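Local coordinates for proteasome assembly chaperone family protein (Pyrococcus furiosus DSM 3638, PDB 3WZ2) that is an archaeal homologue of the proteasome-assembly chaperones and probably acts on the proteasome as an assembly factor or activator, at residues G50-L55 with P70-Y75; E24-V29 with I81-D86; F123-F128 with L178-G183. One frame throughout, in Å; residues are numbered along the deposited sequence.

Contact 1: G50-L55 with P70-Y75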
# COMPACT_ATOMS: atom_id res chain seq x y z
N GLY B 50 -12.48 29.50 2.88
CA GLY B 50 -12.51 28.10 3.22
C GLY B 50 -11.31 27.33 2.73
O GLY B 50 -10.37 27.90 2.21
N TYR B 51 -11.37 26.02 2.92
CA TYR B 51 -10.24 25.17 2.60
C TYR B 51 -10.70 23.74 2.44
O TYR B 51 -11.81 23.38 2.83
CB TYR B 51 -9.16 25.29 3.69
CG TYR B 51 -9.65 24.99 5.09
CD1 TYR B 51 -10.42 25.91 5.78
CD2 TYR B 51 -9.31 23.81 5.72
CE1 TYR B 51 -10.87 25.67 7.06
CE2 TYR B 51 -9.75 23.55 7.02
CZ TYR B 51 -10.53 24.48 7.68
OH TYR B 51 -10.98 24.24 8.98
N VAL B 52 -9.82 22.93 1.90
CA VAL B 52 -9.98 21.50 1.88
C VAL B 52 -9.20 20.87 3.03
O VAL B 52 -8.04 21.19 3.29
CB VAL B 52 -9.44 20.91 0.60
CG1 VAL B 52 -9.67 19.42 0.56
CG2 VAL B 52 -10.06 21.60 -0.59
N ASP B 53 -9.86 19.97 3.72
CA ASP B 53 -9.32 19.35 4.92
C ASP B 53 -9.30 17.84 4.71
O ASP B 53 -10.32 17.23 4.44
CB ASP B 53 -10.20 19.71 6.13
CG ASP B 53 -9.67 19.13 7.43
OD1 ASP B 53 -8.44 19.00 7.59
OD2 ASP B 53 -10.50 18.78 8.26
N SER B 54 -8.12 17.25 4.85
CA SER B 54 -7.96 15.82 4.70
C SER B 54 -6.69 15.37 5.37
O SER B 54 -5.64 16.03 5.26
CB SER B 54 -7.86 15.48 3.21
OG SER B 54 -7.57 14.11 2.96
N LEU B 55 -6.75 14.20 6.00
CA LEU B 55 -5.55 13.57 6.57
C LEU B 55 -4.53 13.26 5.51
O LEU B 55 -3.38 13.02 5.83
CB LEU B 55 -5.91 12.25 7.25
CG LEU B 55 -6.89 12.36 8.42
CD1 LEU B 55 -7.36 10.96 8.81
CD2 LEU B 55 -6.26 13.09 9.61
N PRO B 70 -3.95 27.22 4.85
CA PRO B 70 -3.74 25.85 4.41
C PRO B 70 -3.42 25.80 2.94
O PRO B 70 -3.66 26.75 2.22
CB PRO B 70 -5.07 25.17 4.73
CG PRO B 70 -6.06 26.26 4.58
CD PRO B 70 -5.38 27.56 4.90
N PRO B 71 -2.84 24.69 2.49
CA PRO B 71 -2.33 24.62 1.13
C PRO B 71 -3.41 24.49 0.08
O PRO B 71 -3.13 24.81 -1.07
CB PRO B 71 -1.43 23.37 1.15
CG PRO B 71 -1.90 22.57 2.29
CD PRO B 71 -2.45 23.53 3.30
N LEU B 72 -4.60 24.01 0.43
CA LEU B 72 -5.72 23.95 -0.52
C LEU B 72 -6.83 24.83 -0.03
O LEU B 72 -7.42 24.56 1.01
CB LEU B 72 -6.23 22.52 -0.66
CG LEU B 72 -5.58 21.73 -1.76
CD1 LEU B 72 -4.12 21.42 -1.45
CD2 LEU B 72 -6.35 20.44 -1.99
N ARG B 73 -7.04 25.95 -0.70
CA ARG B 73 -7.86 26.98 -0.14
C ARG B 73 -8.82 27.56 -1.18
O ARG B 73 -8.61 27.40 -2.38
CB ARG B 73 -7.05 28.11 0.56
CG ARG B 73 -5.83 28.53 -0.17
CD ARG B 73 -4.92 29.45 0.65
NE ARG B 73 -3.98 30.03 -0.29
CZ ARG B 73 -2.94 29.39 -0.76
NH1 ARG B 73 -2.65 28.16 -0.35
NH2 ARG B 73 -2.13 30.01 -1.61
N PHE B 74 -9.87 28.19 -0.68
CA PHE B 74 -10.88 28.87 -1.48
C PHE B 74 -10.93 30.33 -1.09
O PHE B 74 -11.00 30.66 0.10
CB PHE B 74 -12.25 28.25 -1.24
CG PHE B 74 -12.29 26.79 -1.58
CD1 PHE B 74 -12.38 26.37 -2.88
CD2 PHE B 74 -12.21 25.83 -0.57
CE1 PHE B 74 -12.41 25.03 -3.20
CE2 PHE B 74 -12.23 24.47 -0.89
CZ PHE B 74 -12.31 24.08 -2.21
N TYR B 75 -10.88 31.20 -2.10
CA TYR B 75 -11.05 32.62 -1.93
C TYR B 75 -12.38 33.03 -2.48
O TYR B 75 -12.93 32.39 -3.38
CB TYR B 75 -9.94 33.36 -2.66
CG TYR B 75 -8.57 33.18 -2.05
CD1 TYR B 75 -8.16 33.97 -0.98
CD2 TYR B 75 -7.71 32.23 -2.52
CE1 TYR B 75 -6.92 33.81 -0.40
CE2 TYR B 75 -6.45 32.06 -1.96
CZ TYR B 75 -6.08 32.86 -0.89
OH TYR B 75 -4.84 32.68 -0.35
O HOH W 1 -5.52 22.18 2.75
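Y51 faces R73, and G50 faces F74, where strands 50-53 and 72-75, antiparallel neighbours in the mixed sheet of this PAC2-family fold, run with their axes 4.4 Å apart at closest and their directions 156° apart. G50 and F74 form a hydrogen-bonded pair: F74 N donates to G50 O at 2.9 Å, and the return bond from G50 N to F74 O is weak at 3.4 Å. Y51 and R73 form the non-hydrogen-bonded pair that follows, and V52 N then donates to L72 O at 3.0 Å. Past that bond the strands part, and a water takes over, giving a hydrogen to V52 O and accepting one from L72 N.

The side chains sort by face. On one, F74 has CG anti to its carbonyl carbon (chi1 -59°), beside its own N, and its ring turns an edge to the backbone of G50 and Y51, with CD2 3.6 Å from Y51 N, while CE2 and CZ meet V52 CG2. V52 CB also rests on L72 CB at 3.8 Å. On the face of Y51 and R73, Y51 CB packs against P70 CG at 3.4 Å, the two side chains crossing at about a right angle. R73 leads away from the contact: NE donates to Y75 OH and NH1 to P70 O, and NH1 also forms a salt bridge with D86, which joins strand 72-77 to the residue just after strand 80-85.

Strand 11-13 flanks 47-53 on one side and strand 80-85 flanks 72-77 on the other, while W165 of the second subunit sets its ring edge-to-face with Y51 and packs on P70.

Contact 2: E24-V29 with I81-D86; sequences EGYPGV and IIAIAD
G25 and A83 are joined by the last direct backbone bond between two parallel neighbours of the mixed sheet in this PAC2-family fold, strands 21-24 and 80-85. G25 N donates to A83 O at 3.1 Å, nearly along the C=O axis. Beyond it the first chain leaves the sheet, and a water bridges the widening gap, donating to G25 O and accepting from A85 N.

Y26 fills the angle between the diverging chains. From CB, its CG lies anti to the carbonyl carbon (chi1 -86°), and from CG onward the ring lies over the methyl of A85. A85 CB sits 3.7 Å from the ring centroid and only 2° off the normal, a nearly central CH-pi contact. Along the rim, CD1 has A83 O near the ring plane, whereas CE1 reaches A83 CB at 4.0 Å and the carbonyl carbon of I84. At the tip, OH shares a second water with I84 O. An alanine here would probably open a gap over the A85 methyl and leave the water at I84 O without its phenolic partner.

The backbone of Y26 is held as well: its N donates to E24 OE2 at 2.7 Å, while E24 OE1 is bound by S115 and S160. P27 continues the cover on A85, its CD 3.7 Å from A85 CB and its CG 3.2 Å from A85 O.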
# COMPACT_ATOMS: atom_id res chain seq x y z
N GLU B 24 -11.59 27.34 -10.93
CA GLU B 24 -10.60 26.41 -10.40
C GLU B 24 -9.29 26.57 -11.16
O GLU B 24 -9.29 26.55 -12.38
CB GLU B 24 -11.12 24.97 -10.55
CG GLU B 24 -10.09 23.90 -10.31
CD GLU B 24 -9.29 23.49 -11.55
OE1 GLU B 24 -9.89 23.14 -12.60
OE2 GLU B 24 -8.07 23.40 -11.46
N GLY B 25 -8.18 26.72 -10.45
CA GLY B 25 -6.87 26.86 -11.07
C GLY B 25 -5.80 26.04 -10.36
O GLY B 25 -4.78 26.59 -9.95
N TYR B 26 -6.01 24.74 -10.24
CA TYR B 26 -5.05 23.86 -9.57
C TYR B 26 -3.78 23.72 -10.42
O TYR B 26 -3.81 23.96 -11.62
CB TYR B 26 -5.64 22.48 -9.28
CG TYR B 26 -6.44 22.35 -7.97
CD1 TYR B 26 -7.05 23.46 -7.40
CD2 TYR B 26 -6.53 21.12 -7.30
CE1 TYR B 26 -7.74 23.38 -6.22
CE2 TYR B 26 -7.24 21.02 -6.11
CZ TYR B 26 -7.86 22.15 -5.57
OH TYR B 26 -8.57 22.11 -4.40
N PRO B 27 -2.67 23.30 -9.80
CA PRO B 27 -1.45 23.13 -10.58
C PRO B 27 -1.58 22.16 -11.72
O PRO B 27 -2.22 21.13 -11.60
CB PRO B 27 -0.44 22.58 -9.55
CG PRO B 27 -0.98 23.02 -8.22
CD PRO B 27 -2.47 22.99 -8.37
N GLY B 28 -0.96 22.49 -12.83
CA GLY B 28 -1.08 21.70 -14.05
C GLY B 28 -0.08 22.29 -15.04
O GLY B 28 0.82 23.03 -14.64
N VAL B 29 -0.26 22.00 -16.32
CA VAL B 29 0.75 22.31 -17.34
C VAL B 29 1.03 23.81 -17.38
O VAL B 29 0.11 24.61 -17.39
CB VAL B 29 0.22 22.00 -18.79
CG1 VAL B 29 1.34 22.13 -19.82
CG2 VAL B 29 -0.44 20.62 -18.91
N ILE B 81 -16.04 32.34 -6.34
CA ILE B 81 -15.12 31.53 -5.55
C ILE B 81 -13.97 31.12 -6.45
O ILE B 81 -14.18 30.71 -7.59
CB ILE B 81 -15.79 30.27 -5.03
CG1 ILE B 81 -17.02 30.63 -4.17
CG2 ILE B 81 -14.81 29.42 -4.25
CD1 ILE B 81 -17.85 29.44 -3.77
N ILE B 82 -12.75 31.24 -5.93
CA ILE B 82 -11.55 30.75 -6.61
C ILE B 82 -10.88 29.69 -5.78
O ILE B 82 -10.64 29.90 -4.59
CB ILE B 82 -10.57 31.89 -6.87
CG1 ILE B 82 -11.25 32.88 -7.81
CG2 ILE B 82 -9.29 31.39 -7.49
CD1 ILE B 82 -10.39 34.04 -8.20
N ALA B 83 -10.57 28.55 -6.40
CA ALA B 83 -9.94 27.43 -5.73
C ALA B 83 -8.50 27.32 -6.14
O ALA B 83 -8.20 27.22 -7.35
CB ALA B 83 -10.68 26.15 -6.10
N ILE B 84 -7.61 27.23 -5.15
CA ILE B 84 -6.15 27.24 -5.35
C ILE B 84 -5.57 26.05 -4.62
O ILE B 84 -6.06 25.67 -3.56
CB ILE B 84 -5.58 28.56 -4.77
CG1 ILE B 84 -6.01 29.74 -5.73
CG2 ILE B 84 -4.07 28.46 -4.51
CD1 ILE B 84 -5.63 31.13 -5.30
N ALA B 85 -4.51 25.47 -5.16
CA ALA B 85 -3.72 24.49 -4.46
C ALA B 85 -2.24 24.75 -4.63
O ALA B 85 -1.77 24.92 -5.74
CB ALA B 85 -4.06 23.09 -4.98
N ASP B 86 -1.48 24.68 -3.54
CA ASP B 86 -0.05 24.84 -3.59
C ASP B 86 0.74 23.53 -3.63
O ASP B 86 1.96 23.57 -3.69
CB ASP B 86 0.41 25.74 -2.45
CG ASP B 86 0.06 27.23 -2.71
OD1 ASP B 86 0.16 27.66 -3.87
OD2 ASP B 86 -0.36 27.94 -1.77
O HOH W 2 -3.67 26.57 -7.55
O HOH W 3 -8.82 24.60 -2.96

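Contact 3: F123-F128 with L178-G183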
# COMPACT_ATOMS: atom_id res chain seq x y z
N PHE B 123 6.28 23.50 -28.58
CA PHE B 123 7.21 24.41 -29.23
C PHE B 123 6.78 25.86 -28.99
O PHE B 123 5.69 26.14 -28.48
CB PHE B 123 7.32 24.13 -30.75
CG PHE B 123 5.99 24.16 -31.48
CD1 PHE B 123 5.46 25.35 -31.95
CD2 PHE B 123 5.28 22.99 -31.70
CE1 PHE B 123 4.23 25.38 -32.60
CE2 PHE B 123 4.06 23.00 -32.36
CZ PHE B 123 3.52 24.21 -32.81
N PHE B 124 7.66 26.79 -29.35
CA PHE B 124 7.42 28.22 -29.21
C PHE B 124 6.48 28.70 -30.32
O PHE B 124 6.61 28.30 -31.45
CB PHE B 124 8.75 28.98 -29.23
CG PHE B 124 8.60 30.48 -29.16
CD1 PHE B 124 8.65 31.15 -27.97
CD2 PHE B 124 8.38 31.20 -30.31
CE1 PHE B 124 8.52 32.53 -27.92
CE2 PHE B 124 8.24 32.58 -30.27
CZ PHE B 124 8.32 33.25 -29.06
N LYS B 125 5.56 29.60 -29.97
CA LYS B 125 4.82 30.42 -30.95
C LYS B 125 4.98 31.87 -30.61
O LYS B 125 5.08 32.23 -29.44
CB LYS B 125 3.34 30.06 -30.93
CG LYS B 125 3.06 28.57 -31.25
CD LYS B 125 1.60 28.14 -31.09
CE LYS B 125 0.64 28.95 -31.93
NZ LYS B 125 -0.74 28.42 -31.81
N ASP B 126 4.96 32.73 -31.63
CA ASP B 126 4.98 34.16 -31.40
C ASP B 126 3.73 34.63 -30.70
O ASP B 126 3.80 35.53 -29.88
CB ASP B 126 5.21 34.90 -32.71
CG ASP B 126 6.59 34.58 -33.31
OD1 ASP B 126 7.58 35.03 -32.70
OD2 ASP B 126 6.69 33.83 -34.33
N THR B 127 2.60 34.02 -31.04
CA THR B 127 1.33 34.31 -30.39
C THR B 127 0.71 32.97 -29.98
O THR B 127 0.13 32.22 -30.78
CB THR B 127 0.40 35.13 -31.32
OG1 THR B 127 1.11 36.30 -31.78
CG2 THR B 127 -0.88 35.59 -30.59
N PHE B 128 0.81 32.70 -28.69
CA PHE B 128 0.05 31.64 -28.05
C PHE B 128 -1.42 32.02 -27.93
O PHE B 128 -1.74 33.11 -27.45
CB PHE B 128 0.65 31.36 -26.66
CG PHE B 128 1.94 30.60 -26.69
CD1 PHE B 128 1.97 29.25 -27.06
CD2 PHE B 128 3.14 31.22 -26.34
CE1 PHE B 128 3.17 28.53 -27.06
CE2 PHE B 128 4.34 30.51 -26.37
CZ PHE B 128 4.34 29.16 -26.71
N LEU B 178 -8.23 27.07 -21.93
CA LEU B 178 -6.91 26.52 -22.06
C LEU B 178 -5.95 27.47 -22.75
O LEU B 178 -6.09 27.75 -23.94
CB LEU B 178 -6.96 25.23 -22.85
CG LEU B 178 -7.80 24.14 -22.20
CD1 LEU B 178 -9.06 23.94 -22.99
CD2 LEU B 178 -7.04 22.87 -22.15
N GLY B 179 -4.97 27.94 -22.00
CA GLY B 179 -3.90 28.76 -22.57
C GLY B 179 -2.86 27.88 -23.16
O GLY B 179 -2.20 27.11 -22.45
N GLU B 180 -2.69 27.97 -24.47
CA GLU B 180 -1.52 27.41 -25.13
C GLU B 180 -0.24 27.88 -24.48
O GLU B 180 -0.10 29.04 -24.06
CB GLU B 180 -1.46 27.77 -26.61
CG GLU B 180 -2.55 27.15 -27.45
CD GLU B 180 -2.41 27.50 -28.94
OE1 GLU B 180 -1.71 28.50 -29.24
OE2 GLU B 180 -2.99 26.79 -29.80
N THR B 181 0.68 26.95 -24.33
CA THR B 181 1.96 27.22 -23.65
C THR B 181 2.98 26.19 -24.15
O THR B 181 2.63 25.19 -24.81
CB THR B 181 1.79 27.19 -22.12
OG1 THR B 181 3.00 27.61 -21.47
CG2 THR B 181 1.40 25.81 -21.60
N PHE B 182 4.24 26.43 -23.84
CA PHE B 182 5.33 25.54 -24.26
C PHE B 182 5.02 24.12 -23.83
O PHE B 182 5.04 23.18 -24.63
CB PHE B 182 6.65 25.97 -23.62
CG PHE B 182 7.01 27.41 -23.87
CD1 PHE B 182 6.59 28.43 -23.01
CD2 PHE B 182 7.78 27.75 -24.98
CE1 PHE B 182 6.94 29.76 -23.24
CE2 PHE B 182 8.12 29.08 -25.21
CZ PHE B 182 7.71 30.08 -24.34
N GLY B 183 4.77 23.96 -22.54
CA GLY B 183 4.51 22.63 -21.98
C GLY B 183 5.45 22.23 -20.86
O GLY B 183 5.22 21.24 -20.19
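An aromatic cluster of F124, F128 and F182, with a salt bridge beside it, fastens the loop that follows strand 112-120 to the C-terminal end of strand 174-181. At its centre is an edge-to-face pair. F128 turns its edge to the face of F182, with F128 CZ over the centre of that ring, 4.0 Å above its plane; the centroids are 5.1 Å apart and the planes meet at 65°.

F124 joins from the rim. Its side chain lies alongside that of F182, pointing the same way. The closest approach is 3.5 Å, from F124 CD1 to F182 CE2, and neither ring lies over the face of the other.

F128 also rests on the strand itself. T181 CA lies over one of its faces in a CH-pi contact, 4.2 Å from the centroid, while F128 CB meets E180 O at 3.6 Å and CD1 touches E180 CB. K125 CB packs over a face of F128 near the rim, which brings the aromatic and charged parts of the contact together.

From there the K125 chain bends at chi3 (56°), which sets CE, and the side chain crosses that of E180 at about a right angle. NZ, beyond the bend, meets E180 OE1 on its syn side at 2.7 Å, 21° out of the carboxylate plane. OE1 also accepts from E129 N and OE2 from W131 NE1, so the carboxylate is gripped by three donors, which would probably favour its charged form.

The whole is a three-phenylalanine aromatic cluster built round one edge-to-face pair and bordered by a salt bridge, pinning a partly exposed connecting loop to a strand end of the mixed sheet.

How the contacts relate
One mixed sheet, sampled at three places, illustrates how chemistry follows position in a fold. Contacts 1 and 2 are both buried and adjoin: strands 72-77 and 80-85 are neighbours, with F74 packing on A83 and Y75 on I84. Both use water where their chains part, but contact 1, which borders the second subunit, is mainly direct strand pairing, whereas contact 2, near the middle of the chain, relies on a tyrosine ring packed over a methyl. Contact 3, across the chain's centre from contact 1 and about 31 Å from it between centres, is partly exposed and uses phenylalanine rings and charge. V29 links contacts 2 and 3 by packing on T181 and G183.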